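Local coordinates for protein F2 like fibronectin-binding protein (Streptococcus pneumoniae, PDB 5A0N), which probably mediates covalent attachment to host surfaces through an internal thioester in the N-terminal domain of this streptococcal surface adhesin, at residues W106-S110 / Y190-Y195; H94-P100 / R149-G153; Q24-S30 / F63-E69; T35-L39 / R136-Q141. Residues are numbered along the deposited sequence.

Contacts 1 and 4 join helices to strands; contacts 2 and 3 pack loops against a helix end and a hairpin. Along the chain, contact 3 closes before contacts 1 and 2 open, whereas contact 4 crosses all three others and contacts 1 and 2 cross each other. Contacts 3 and 4 share the two-stranded sheet of 25-26 and 35-36, with centres about 13 Å apart. Helix 132-152 serves contact 4 through 136-141 and contact 2 through 149-153, their centres about 22 Å apart on opposite sides of the chain's centre. Contact 1 touches contact 2 where T108 packs on Y150, and lies about 28 Å centre to centre from contact 3, so that the set spans the domain.

Contact 1 (W106-S110 / Y190-Y195); sequences WDTFS and YENLEY
Segment 106-110 is α-helical, with S110 N bonded to W106 O at 2.8 Å. Segment 190-195 makes a 3-10 turn at 190-192, then becomes strand 193-195. Helix and strand axes approach to 12.0 Å at 113°, and the closest CA atoms, those of S110 and Y195, are 7.8 Å apart, so long side chains bridge the gap. Three rings do most of the packing. W106 (chi1 t) turns the edge of its six-membered ring to the face of Y195 (chi1 m) in a T-shaped pair, centroids 5.0 Å apart and planes at 67°; its CZ2 lies 3.5 Å from CE1 of Y190 (chi1 m), and F109 CE2 is 3.8 Å from Y195 CD1. This buried aromatic cluster joins helix 105-118 to strand 193-200 of the four-stranded antiparallel sheet, and F109 extends it by stacking on Y86. Polar contacts line the same interface. Y195 OH donates to S110 O at 2.8 Å. S110 OG (chi1 p) gives its proton to W106 O at 2.7 Å and lies 2.7 Å from its hydrogen-bond partner Y190 OH. Water 1 sits 2.6 Å from Y190 OH and donates to D107 OD1 at 2.6 Å; that carboxylate also forms a salt bridge with R111.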
# COMPACT_ATOMS: atom_id res chain seq x y z
N TRP A 106 4.28 7.41 10.80
CA TRP A 106 5.25 6.35 10.55
C TRP A 106 4.89 5.07 11.29
O TRP A 106 4.98 3.97 10.74
CB TRP A 106 6.64 6.80 10.99
CG TRP A 106 7.69 5.73 11.04
CD1 TRP A 106 8.31 5.28 12.16
CD2 TRP A 106 8.27 5.01 9.93
NE1 TRP A 106 9.25 4.34 11.84
CE2 TRP A 106 9.26 4.16 10.48
CE3 TRP A 106 8.05 4.99 8.54
CZ2 TRP A 106 10.03 3.34 9.70
CZ3 TRP A 106 8.83 4.18 7.79
CH2 TRP A 106 9.82 3.39 8.36
N ASP A 107 4.45 5.21 12.54
CA ASP A 107 4.11 4.04 13.35
C ASP A 107 2.99 3.23 12.69
O ASP A 107 3.11 2.02 12.51
CB ASP A 107 3.72 4.46 14.78
CG ASP A 107 3.63 3.27 15.72
OD1 ASP A 107 4.43 2.33 15.62
OD2 ASP A 107 2.75 3.27 16.60
N THR A 108 1.93 3.91 12.28
CA THR A 108 0.82 3.17 11.70
C THR A 108 1.15 2.59 10.32
O THR A 108 0.82 1.44 10.08
CB THR A 108 -0.51 3.97 11.66
OG1 THR A 108 -0.37 5.11 10.82
CG2 THR A 108 -0.92 4.38 13.07
N PHE A 109 1.81 3.36 9.47
CA PHE A 109 2.17 2.84 8.16
C PHE A 109 3.14 1.68 8.28
O PHE A 109 2.99 0.63 7.65
CB PHE A 109 2.79 3.91 7.24
CG PHE A 109 3.49 3.29 6.08
CD1 PHE A 109 2.74 2.75 5.04
CD2 PHE A 109 4.85 3.12 6.08
CE1 PHE A 109 3.35 2.01 4.04
CE2 PHE A 109 5.45 2.42 5.06
CZ PHE A 109 4.70 1.87 4.04
N SER A 110 4.17 1.84 9.10
CA SER A 110 5.18 0.80 9.18
C SER A 110 4.61 -0.46 9.81
O SER A 110 4.96 -1.58 9.40
CB SER A 110 6.43 1.29 9.92
OG SER A 110 6.17 1.61 11.27
N TYR A 190 12.55 -3.22 12.87
CA TYR A 190 13.07 -2.28 11.89
C TYR A 190 14.48 -2.62 11.37
O TYR A 190 14.76 -2.42 10.19
CB TYR A 190 13.09 -0.84 12.50
CG TYR A 190 11.70 -0.28 12.72
CD1 TYR A 190 10.95 0.16 11.65
CD2 TYR A 190 11.15 -0.19 13.99
CE1 TYR A 190 9.68 0.64 11.82
CE2 TYR A 190 9.86 0.29 14.16
CZ TYR A 190 9.12 0.70 13.08
OH TYR A 190 7.84 1.15 13.28
N GLU A 191 15.36 -3.11 12.23
CA GLU A 191 16.73 -3.37 11.82
C GLU A 191 16.80 -4.48 10.76
O GLU A 191 17.80 -4.59 10.06
CB GLU A 191 17.61 -3.71 13.03
CG GLU A 191 17.30 -5.07 13.65
N ASN A 192 15.74 -5.29 10.64
CA ASN A 192 15.67 -6.38 9.69
C ASN A 192 14.85 -6.09 8.45
O ASN A 192 14.69 -6.97 7.59
CB ASN A 192 15.18 -7.65 10.37
CG ASN A 192 16.17 -8.16 11.40
OD1 ASN A 192 17.39 -7.94 11.31
ND2 ASN A 192 15.67 -8.91 12.36
N LEU A 193 14.32 -4.88 8.37
CA LEU A 193 13.39 -4.49 7.30
C LEU A 193 13.97 -3.33 6.50
O LEU A 193 14.72 -2.48 7.02
CB LEU A 193 12.06 -4.01 7.95
CG LEU A 193 11.27 -5.09 8.67
CD1 LEU A 193 10.19 -4.47 9.53
CD2 LEU A 193 10.66 -6.07 7.68
N GLU A 194 13.59 -3.29 5.23
CA GLU A 194 13.80 -2.14 4.38
C GLU A 194 12.48 -1.58 3.97
O GLU A 194 11.75 -2.20 3.19
CB GLU A 194 14.66 -2.46 3.18
CG GLU A 194 14.98 -1.23 2.35
CD GLU A 194 15.46 -1.47 0.95
OE1 GLU A 194 15.92 -2.56 0.68
OE2 GLU A 194 15.40 -0.52 0.15
N TYR A 195 12.15 -0.39 4.48
CA TYR A 195 11.01 0.37 4.00
C TYR A 195 11.45 1.21 2.80
O TYR A 195 12.59 1.70 2.75
CB TYR A 195 10.43 1.24 5.13
CG TYR A 195 9.69 0.43 6.16
CD1 TYR A 195 8.34 0.13 6.02
CD2 TYR A 195 10.33 -0.07 7.30
CE1 TYR A 195 7.66 -0.65 6.94
CE2 TYR A 195 9.66 -0.85 8.23
CZ TYR A 195 8.33 -1.11 8.06
OH TYR A 195 7.67 -1.86 9.00
O HOH W 1 6.85 1.31 15.68

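Contact 2 (H94-P100 / R149-G153); sequences HKWSSIP and RYTDG
The loop segment 94-100 begins with a type I turn, H94 to S97, whose S97 N to H94 O bond is weak at 3.4 Å, and continues extended from S97 to P100. Opposite it the last turn of helix 132-152 runs out into G153, which leaves helical geometry with positive phi (74°), a conformation that glycine favours. I99 faces T151 (CA atoms 5.5 Å apart) and P100 faces Y150 (6.4 Å). H94 adopts chi1 m, which lays its imidazole toward the helix: CE1 is 3.2 Å from D152 OD1, near the ring plane, and 3.4 Å from T151 O. The ring's position is held by S97 OG (chi1 p), hydrogen-bonded to H94 ND1 at 2.9 Å, and by H94 NE2, which binds L57 O. D152 (chi1 m) bends back, so that its OD2 accepts from T151 OG1 at 2.7 Å, with T151 at chi1 p, and also takes the N-H of N59. Apolar atoms lie against backbone oxygens: I99 CG2 (chi1 m) is 3.7 Å from Y150 O, and P100 CD, in a C-gamma-endo ring, is 3.5 Å from Y150 O. Water 2 fills the gap, 2.8 Å from S98 O, 2.8 Å from T151 O, and weakly bound by H94 ND1 at 3.1 Å. The loop between helices 83-93 and 105-118 is thus laid across the C-terminal end of a long helix, within the adhesin's helical insertion.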
# COMPACT_ATOMS: atom_id res chain seq x y z
N HIS A 94 1.02 15.53 0.78
CA HIS A 94 -0.23 16.06 1.29
C HIS A 94 -0.11 17.62 1.53
O HIS A 94 -0.40 18.13 2.62
CB HIS A 94 -0.52 15.42 2.64
CG HIS A 94 -1.02 14.02 2.56
ND1 HIS A 94 -2.35 13.71 2.73
CD2 HIS A 94 -0.39 12.86 2.30
CE1 HIS A 94 -2.51 12.41 2.59
NE2 HIS A 94 -1.35 11.88 2.31
N LYS A 95 0.37 18.37 0.55
CA LYS A 95 0.52 19.81 0.73
C LYS A 95 -0.79 20.54 1.08
O LYS A 95 -0.77 21.53 1.84
CB LYS A 95 1.15 20.43 -0.52
N TRP A 96 -1.91 20.04 0.53
CA TRP A 96 -3.22 20.69 0.69
C TRP A 96 -4.19 19.97 1.62
O TRP A 96 -5.38 20.30 1.67
CB TRP A 96 -3.88 20.89 -0.68
CG TRP A 96 -2.96 21.55 -1.65
CD1 TRP A 96 -2.46 21.03 -2.81
CD2 TRP A 96 -2.38 22.86 -1.52
NE1 TRP A 96 -1.62 21.93 -3.42
CE2 TRP A 96 -1.55 23.06 -2.64
CE3 TRP A 96 -2.48 23.87 -0.57
CZ2 TRP A 96 -0.83 24.25 -2.84
CZ3 TRP A 96 -1.78 25.04 -0.76
CH2 TRP A 96 -0.96 25.22 -1.89
N SER A 97 -3.69 18.98 2.35
CA SER A 97 -4.46 18.28 3.38
C SER A 97 -3.61 18.08 4.62
O SER A 97 -2.38 18.03 4.55
CB SER A 97 -4.95 16.92 2.87
OG SER A 97 -3.86 16.11 2.41
N SER A 98 -4.26 18.02 5.77
CA SER A 98 -3.56 17.77 6.99
C SER A 98 -3.71 16.30 7.26
O SER A 98 -4.75 15.69 7.03
CB SER A 98 -4.11 18.61 8.13
OG SER A 98 -5.46 18.27 8.41
N ILE A 99 -2.63 15.73 7.74
CA ILE A 99 -2.61 14.36 8.17
C ILE A 99 -2.95 14.33 9.64
O ILE A 99 -2.31 15.05 10.43
CB ILE A 99 -1.24 13.82 7.92
CG1 ILE A 99 -1.00 13.90 6.41
CG2 ILE A 99 -1.08 12.41 8.49
CD1 ILE A 99 0.46 13.88 6.16
N PRO A 100 -4.01 13.57 10.03
CA PRO A 100 -4.49 13.49 11.43
C PRO A 100 -3.54 12.68 12.28
O PRO A 100 -3.11 11.64 11.85
CB PRO A 100 -5.82 12.72 11.33
CG PRO A 100 -5.78 11.99 10.03
CD PRO A 100 -4.80 12.69 9.13
N ARG A 149 -7.03 5.37 6.91
CA ARG A 149 -7.60 5.91 8.15
C ARG A 149 -6.63 6.92 8.74
O ARG A 149 -7.05 7.98 9.22
CB ARG A 149 -7.85 4.78 9.14
CG ARG A 149 -8.32 5.26 10.51
CD ARG A 149 -8.59 4.11 11.44
NE ARG A 149 -8.98 4.57 12.76
CZ ARG A 149 -9.17 3.76 13.80
NH1 ARG A 149 -9.11 2.46 13.65
NH2 ARG A 149 -9.48 4.26 14.99
N TYR A 150 -5.35 6.60 8.69
CA TYR A 150 -4.31 7.44 9.28
C TYR A 150 -3.69 8.47 8.36
O TYR A 150 -3.27 9.51 8.84
CB TYR A 150 -3.26 6.53 9.94
CG TYR A 150 -3.89 5.62 10.98
CD1 TYR A 150 -4.40 6.16 12.15
CD2 TYR A 150 -3.99 4.25 10.80
CE1 TYR A 150 -4.99 5.37 13.09
CE2 TYR A 150 -4.58 3.43 11.74
CZ TYR A 150 -5.09 3.98 12.88
OH TYR A 150 -5.70 3.20 13.86
N THR A 151 -3.64 8.23 7.03
CA THR A 151 -3.13 9.24 6.13
C THR A 151 -4.16 10.31 5.82
O THR A 151 -3.80 11.45 5.56
CB THR A 151 -2.59 8.66 4.82
OG1 THR A 151 -3.65 7.98 4.15
CG2 THR A 151 -1.43 7.71 5.05
N ASP A 152 -5.44 9.92 5.83
CA ASP A 152 -6.50 10.73 5.26
C ASP A 152 -7.80 10.79 6.09
O ASP A 152 -8.79 11.39 5.66
CB ASP A 152 -6.83 10.27 3.81
CG ASP A 152 -5.73 10.59 2.86
OD1 ASP A 152 -5.63 11.79 2.49
OD2 ASP A 152 -4.96 9.69 2.49
N GLY A 153 -7.81 10.15 7.24
CA GLY A 153 -9.02 10.11 8.06
C GLY A 153 -10.12 9.21 7.54
O GLY A 153 -11.25 9.32 7.96
O HOH W 2 -4.69 14.03 4.79

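Contact 3 (Q24-S30 / F63-E69); sequences QIEKLYS and FPSFTDE
Beside the two-stranded hairpin sheet of 25-26 and 35-36, the loop segment 63-69 runs in the same direction as 24-30, converging on it: CA separations fall from 7.8 Å (Q24-F63) through 6.6 Å (E26-S65) to 4.5 Å (L28-T67) and 4.7 Å (Y29-D68). Polar links are water-mediated at the wide end, both direct and water-mediated at close range. Water 3 accepts from Q24 N at 2.9 Å and donates to E26 OE2 and P64 O, both at 2.8 Å. Water 4 accepts from F66 N at 2.8 Å and donates to K27 O at 3.0 Å. That oxygen also accepts from T67 OG1 (chi1 m) at 2.8 Å. L28 O is likewise shared, taking D68 N at 2.8 Å and water 5 at 2.8 Å, while water 5 gives its other proton to F66 O at 2.7 Å. D68 and E69 both have left-handed helical backbone angles (phi 56° and 57°), turning the loop so that the D68 carboxylate (chi1 m) takes both polar hydrogens of S30: OD1 accepts S30 N at 2.8 Å and OD2 accepts S30 OG (chi1 p) at 2.7 Å. K27 NZ, on a chain extended beyond its m chi1, donates to S30 O at 2.9 Å. The side-chain amide of Q24 turns instead to Y36, its NE2 bonding the phenol. Water 6 lies 2.6 Å from Y29 OH and donates to E69 OE2 at 2.7 Å.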
# COMPACT_ATOMS: atom_id res chain seq x y z
N GLN A 24 -4.29 -0.24 -8.04
CA GLN A 24 -5.09 -0.92 -7.02
C GLN A 24 -6.11 -1.80 -7.77
O GLN A 24 -5.77 -2.94 -8.11
CB GLN A 24 -5.69 0.06 -6.02
CG GLN A 24 -6.31 -0.68 -4.85
CD GLN A 24 -7.07 0.16 -3.87
OE1 GLN A 24 -7.42 1.30 -4.13
NE2 GLN A 24 -7.29 -0.42 -2.68
N ILE A 25 -7.31 -1.30 -8.06
CA ILE A 25 -8.22 -2.06 -8.92
C ILE A 25 -8.12 -1.42 -10.30
O ILE A 25 -8.56 -0.28 -10.50
CB ILE A 25 -9.67 -2.10 -8.45
CG1 ILE A 25 -9.76 -2.69 -7.06
CG2 ILE A 25 -10.54 -2.91 -9.42
CD1 ILE A 25 -11.16 -2.75 -6.47
N GLU A 26 -7.43 -2.11 -11.22
CA GLU A 26 -7.19 -1.55 -12.56
C GLU A 26 -7.15 -2.70 -13.56
O GLU A 26 -6.78 -3.82 -13.25
CB GLU A 26 -5.89 -0.78 -12.68
CG GLU A 26 -5.72 0.43 -11.77
CD GLU A 26 -6.58 1.60 -12.09
OE1 GLU A 26 -7.21 1.64 -13.17
OE2 GLU A 26 -6.61 2.54 -11.28
N LYS A 27 -7.48 -2.38 -14.79
CA LYS A 27 -7.23 -3.27 -15.92
C LYS A 27 -5.75 -3.27 -16.27
O LYS A 27 -5.12 -2.20 -16.31
CB LYS A 27 -8.02 -2.80 -17.12
CG LYS A 27 -9.52 -2.79 -16.95
CD LYS A 27 -10.21 -2.28 -18.20
CE LYS A 27 -11.71 -2.25 -18.09
NZ LYS A 27 -12.31 -1.74 -19.36
N LEU A 28 -5.19 -4.44 -16.53
CA LEU A 28 -3.90 -4.52 -17.21
C LEU A 28 -4.08 -4.30 -18.71
O LEU A 28 -3.19 -3.74 -19.35
CB LEU A 28 -3.14 -5.81 -16.94
CG LEU A 28 -2.22 -5.77 -15.72
CD1 LEU A 28 -3.02 -5.54 -14.45
CD2 LEU A 28 -1.40 -7.06 -15.63
N TYR A 29 -5.22 -4.73 -19.25
CA TYR A 29 -5.54 -4.56 -20.68
C TYR A 29 -6.98 -4.08 -20.75
O TYR A 29 -7.86 -4.61 -20.04
CB TYR A 29 -5.29 -5.88 -21.45
CG TYR A 29 -3.87 -6.29 -21.35
CD1 TYR A 29 -2.89 -5.69 -22.12
CD2 TYR A 29 -3.47 -7.20 -20.37
CE1 TYR A 29 -1.56 -6.01 -21.94
CE2 TYR A 29 -2.15 -7.52 -20.20
CZ TYR A 29 -1.19 -6.94 -20.99
OH TYR A 29 0.13 -7.27 -20.82
N SER A 30 -7.21 -3.08 -21.58
CA SER A 30 -8.45 -2.32 -21.55
C SER A 30 -9.70 -3.10 -21.95
O SER A 30 -10.80 -2.68 -21.59
CB SER A 30 -8.35 -1.06 -22.39
OG SER A 30 -7.99 -1.36 -23.74
N PHE A 63 -4.46 8.03 -8.73
CA PHE A 63 -3.90 6.69 -8.51
C PHE A 63 -3.21 6.23 -9.78
O PHE A 63 -3.69 6.50 -10.89
CB PHE A 63 -5.00 5.68 -8.17
CG PHE A 63 -5.54 5.75 -6.76
CD1 PHE A 63 -5.49 6.91 -5.97
CD2 PHE A 63 -6.15 4.64 -6.22
CE1 PHE A 63 -6.05 6.91 -4.72
CE2 PHE A 63 -6.71 4.65 -4.99
CZ PHE A 63 -6.68 5.80 -4.24
N PRO A 64 -2.11 5.50 -9.63
CA PRO A 64 -1.35 5.05 -10.81
C PRO A 64 -1.94 3.82 -11.46
O PRO A 64 -2.66 3.04 -10.84
CB PRO A 64 0.03 4.76 -10.22
CG PRO A 64 -0.32 4.25 -8.84
CD PRO A 64 -1.45 5.12 -8.38
N SER A 65 -1.59 3.65 -12.74
CA SER A 65 -2.05 2.47 -13.47
C SER A 65 -1.13 2.23 -14.66
O SER A 65 -0.23 3.01 -14.94
CB SER A 65 -3.50 2.68 -13.95
OG SER A 65 -3.60 3.80 -14.84
N PHE A 66 -1.36 1.09 -15.30
CA PHE A 66 -0.50 0.63 -16.40
C PHE A 66 -1.36 -0.10 -17.43
O PHE A 66 -0.93 -1.11 -18.02
CB PHE A 66 0.62 -0.25 -15.86
CG PHE A 66 1.75 -0.52 -16.83
CD1 PHE A 66 2.44 0.52 -17.42
CD2 PHE A 66 2.14 -1.81 -17.12
CE1 PHE A 66 3.49 0.29 -18.30
CE2 PHE A 66 3.21 -2.06 -17.99
CZ PHE A 66 3.87 -1.00 -18.58
N THR A 67 -2.55 0.41 -17.69
CA THR A 67 -3.43 -0.25 -18.63
C THR A 67 -2.87 -0.19 -20.07
O THR A 67 -2.42 0.86 -20.49
CB THR A 67 -4.82 0.40 -18.57
OG1 THR A 67 -5.29 0.40 -17.21
CG2 THR A 67 -5.80 -0.32 -19.47
N ASP A 68 -2.89 -1.33 -20.76
CA ASP A 68 -2.36 -1.40 -22.12
C ASP A 68 -0.91 -0.96 -22.16
O ASP A 68 -0.41 -0.46 -23.18
CB ASP A 68 -3.21 -0.60 -23.13
CG ASP A 68 -4.62 -1.13 -23.27
OD1 ASP A 68 -4.85 -2.32 -22.93
OD2 ASP A 68 -5.50 -0.36 -23.76
N GLU A 69 -0.19 -1.19 -21.07
CA GLU A 69 1.22 -0.79 -20.95
C GLU A 69 1.46 0.69 -21.16
O GLU A 69 2.56 1.11 -21.55
CB GLU A 69 2.11 -1.67 -21.83
CG GLU A 69 1.91 -3.15 -21.54
CD GLU A 69 3.13 -4.00 -21.73
OE1 GLU A 69 3.97 -4.10 -20.80
OE2 GLU A 69 3.21 -4.56 -22.81
O HOH W 3 -4.81 2.38 -9.15
O HOH W 4 -2.88 -1.20 -14.57
O HOH W 5 -0.46 -3.67 -18.66
O HOH W 6 1.74 -6.81 -22.75

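Contact 4 (T35-L39 / R136-Q141); sequences TYNNL and RTYFHQ
Segment 35-39 starts in strand 35-36 and passes through two residues with positive phi, N38 (62°) and L39 (53°), which swing the chain past helical segment 136-141, where Q141 N bonds T137 O at 3.0 Å. The CA atoms come nearest at Y36 and T137, 6.4 Å apart. Y36 (chi1 t) points at the helix and lays one ring face over T137 O; its CD1 is 3.6 Å from T137 CB. Its hydroxyl reaches H140 ND1 at 2.7 Å, a hydrogen bond in which either could be donor, and Y36 OH also binds NE2 of Q24. H140 (chi1 t) presents a face to the backbone of N38: CA of N38 stands 3.8 Å from the H140 ring centroid, 10° off its normal, a CH-pi contact. From the same asparagine (chi1 m), ND2 makes a weak 3.3 Å hydrogen bond to R136 O, while its OD1, buried here, finds no partner in the model. L39 CD1 approaches the ring edge at H140 CE1, 4.4 Å away. The imidazole is further enclosed by F55, stacked on it, by Y116 of helix 105-118, edge-to-face, and by A54 O, bound to NE2, so H140 carries helix 132-152 against helix 105-118, the 25-26/35-36 hairpin and strand 55-56.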
# COMPACT_ATOMS: atom_id res chain seq x y z
N THR A 35 -8.67 -6.04 -12.38
CA THR A 35 -8.19 -6.93 -11.35
C THR A 35 -7.62 -6.09 -10.19
O THR A 35 -7.25 -4.93 -10.37
CB THR A 35 -7.14 -7.91 -11.88
OG1 THR A 35 -6.18 -7.22 -12.68
CG2 THR A 35 -7.78 -9.00 -12.72
N TYR A 36 -7.54 -6.71 -9.02
CA TYR A 36 -6.90 -6.10 -7.85
C TYR A 36 -5.41 -6.44 -7.93
O TYR A 36 -5.03 -7.61 -7.86
CB TYR A 36 -7.53 -6.63 -6.55
CG TYR A 36 -7.12 -5.75 -5.37
CD1 TYR A 36 -5.87 -5.85 -4.80
CD2 TYR A 36 -7.98 -4.81 -4.88
CE1 TYR A 36 -5.47 -5.00 -3.77
CE2 TYR A 36 -7.59 -3.96 -3.86
CZ TYR A 36 -6.34 -4.04 -3.32
OH TYR A 36 -5.97 -3.16 -2.31
N ASN A 37 -4.57 -5.41 -8.09
CA ASN A 37 -3.18 -5.59 -8.49
C ASN A 37 -2.14 -5.26 -7.42
O ASN A 37 -0.96 -5.24 -7.70
CB ASN A 37 -2.86 -4.83 -9.78
CG ASN A 37 -3.88 -5.12 -10.85
OD1 ASN A 37 -4.33 -6.27 -11.00
ND2 ASN A 37 -4.27 -4.10 -11.57
N ASN A 38 -2.60 -4.97 -6.19
CA ASN A 38 -1.72 -4.80 -5.02
C ASN A 38 -0.74 -3.65 -5.14
O ASN A 38 0.23 -3.59 -4.40
CB ASN A 38 -1.01 -6.08 -4.69
CG ASN A 38 -1.90 -7.14 -4.08
OD1 ASN A 38 -3.08 -6.94 -3.81
ND2 ASN A 38 -1.33 -8.29 -3.82
N LEU A 39 -0.99 -2.73 -6.07
CA LEU A 39 -0.06 -1.64 -6.34
C LEU A 39 1.35 -2.12 -6.61
O LEU A 39 2.32 -1.43 -6.34
CB LEU A 39 -0.15 -0.53 -5.28
CG LEU A 39 -1.44 0.28 -5.32
CD1 LEU A 39 -1.79 0.88 -3.95
CD2 LEU A 39 -1.39 1.37 -6.41
N ARG A 136 -4.34 -12.87 -0.54
CA ARG A 136 -3.27 -12.07 -1.09
C ARG A 136 -3.74 -10.69 -1.53
O ARG A 136 -3.04 -9.69 -1.34
CB ARG A 136 -2.63 -12.81 -2.27
CG ARG A 136 -1.48 -12.09 -2.95
CD ARG A 136 -0.89 -12.92 -4.09
NE ARG A 136 -1.90 -12.98 -5.14
CZ ARG A 136 -2.01 -12.12 -6.15
NH1 ARG A 136 -1.12 -11.16 -6.34
NH2 ARG A 136 -3.03 -12.24 -6.96
N THR A 137 -4.92 -10.62 -2.15
CA THR A 137 -5.47 -9.32 -2.56
C THR A 137 -6.47 -8.78 -1.56
O THR A 137 -6.48 -7.57 -1.31
CB THR A 137 -6.12 -9.39 -3.96
OG1 THR A 137 -7.18 -10.35 -3.94
CG2 THR A 137 -5.08 -9.74 -5.04
N TYR A 138 -7.32 -9.63 -0.99
CA TYR A 138 -8.38 -9.12 -0.11
C TYR A 138 -7.79 -8.56 1.21
O TYR A 138 -8.31 -7.60 1.75
CB TYR A 138 -9.46 -10.19 0.17
CG TYR A 138 -10.43 -10.38 -0.99
CD1 TYR A 138 -10.06 -11.02 -2.16
CD2 TYR A 138 -11.72 -9.89 -0.92
CE1 TYR A 138 -10.95 -11.18 -3.18
CE2 TYR A 138 -12.60 -10.07 -1.97
CZ TYR A 138 -12.21 -10.71 -3.08
OH TYR A 138 -13.10 -10.87 -4.12
N PHE A 139 -6.70 -9.14 1.69
CA PHE A 139 -6.03 -8.59 2.88
C PHE A 139 -5.28 -7.30 2.53
O PHE A 139 -5.23 -6.38 3.33
CB PHE A 139 -5.08 -9.61 3.52
CG PHE A 139 -4.55 -9.23 4.88
CD1 PHE A 139 -5.38 -8.77 5.90
CD2 PHE A 139 -3.20 -9.38 5.18
CE1 PHE A 139 -4.88 -8.48 7.15
CE2 PHE A 139 -2.71 -9.09 6.44
CZ PHE A 139 -3.56 -8.65 7.41
N HIS A 140 -4.68 -7.25 1.33
CA HIS A 140 -4.06 -5.99 0.89
C HIS A 140 -5.09 -4.86 0.99
O HIS A 140 -4.80 -3.78 1.49
CB HIS A 140 -3.52 -6.11 -0.54
CG HIS A 140 -2.81 -4.89 -1.00
ND1 HIS A 140 -3.46 -3.76 -1.44
CD2 HIS A 140 -1.48 -4.61 -1.06
CE1 HIS A 140 -2.56 -2.85 -1.75
NE2 HIS A 140 -1.36 -3.33 -1.52
N GLN A 141 -6.30 -5.12 0.49
CA GLN A 141 -7.29 -4.07 0.41
C GLN A 141 -7.68 -3.56 1.81
O GLN A 141 -7.81 -2.35 1.99
CB GLN A 141 -8.51 -4.56 -0.36
CG GLN A 141 -9.55 -3.48 -0.59
CD GLN A 141 -10.71 -3.94 -1.41
OE1 GLN A 141 -11.18 -5.07 -1.26
NE2 GLN A 141 -11.14 -3.10 -2.36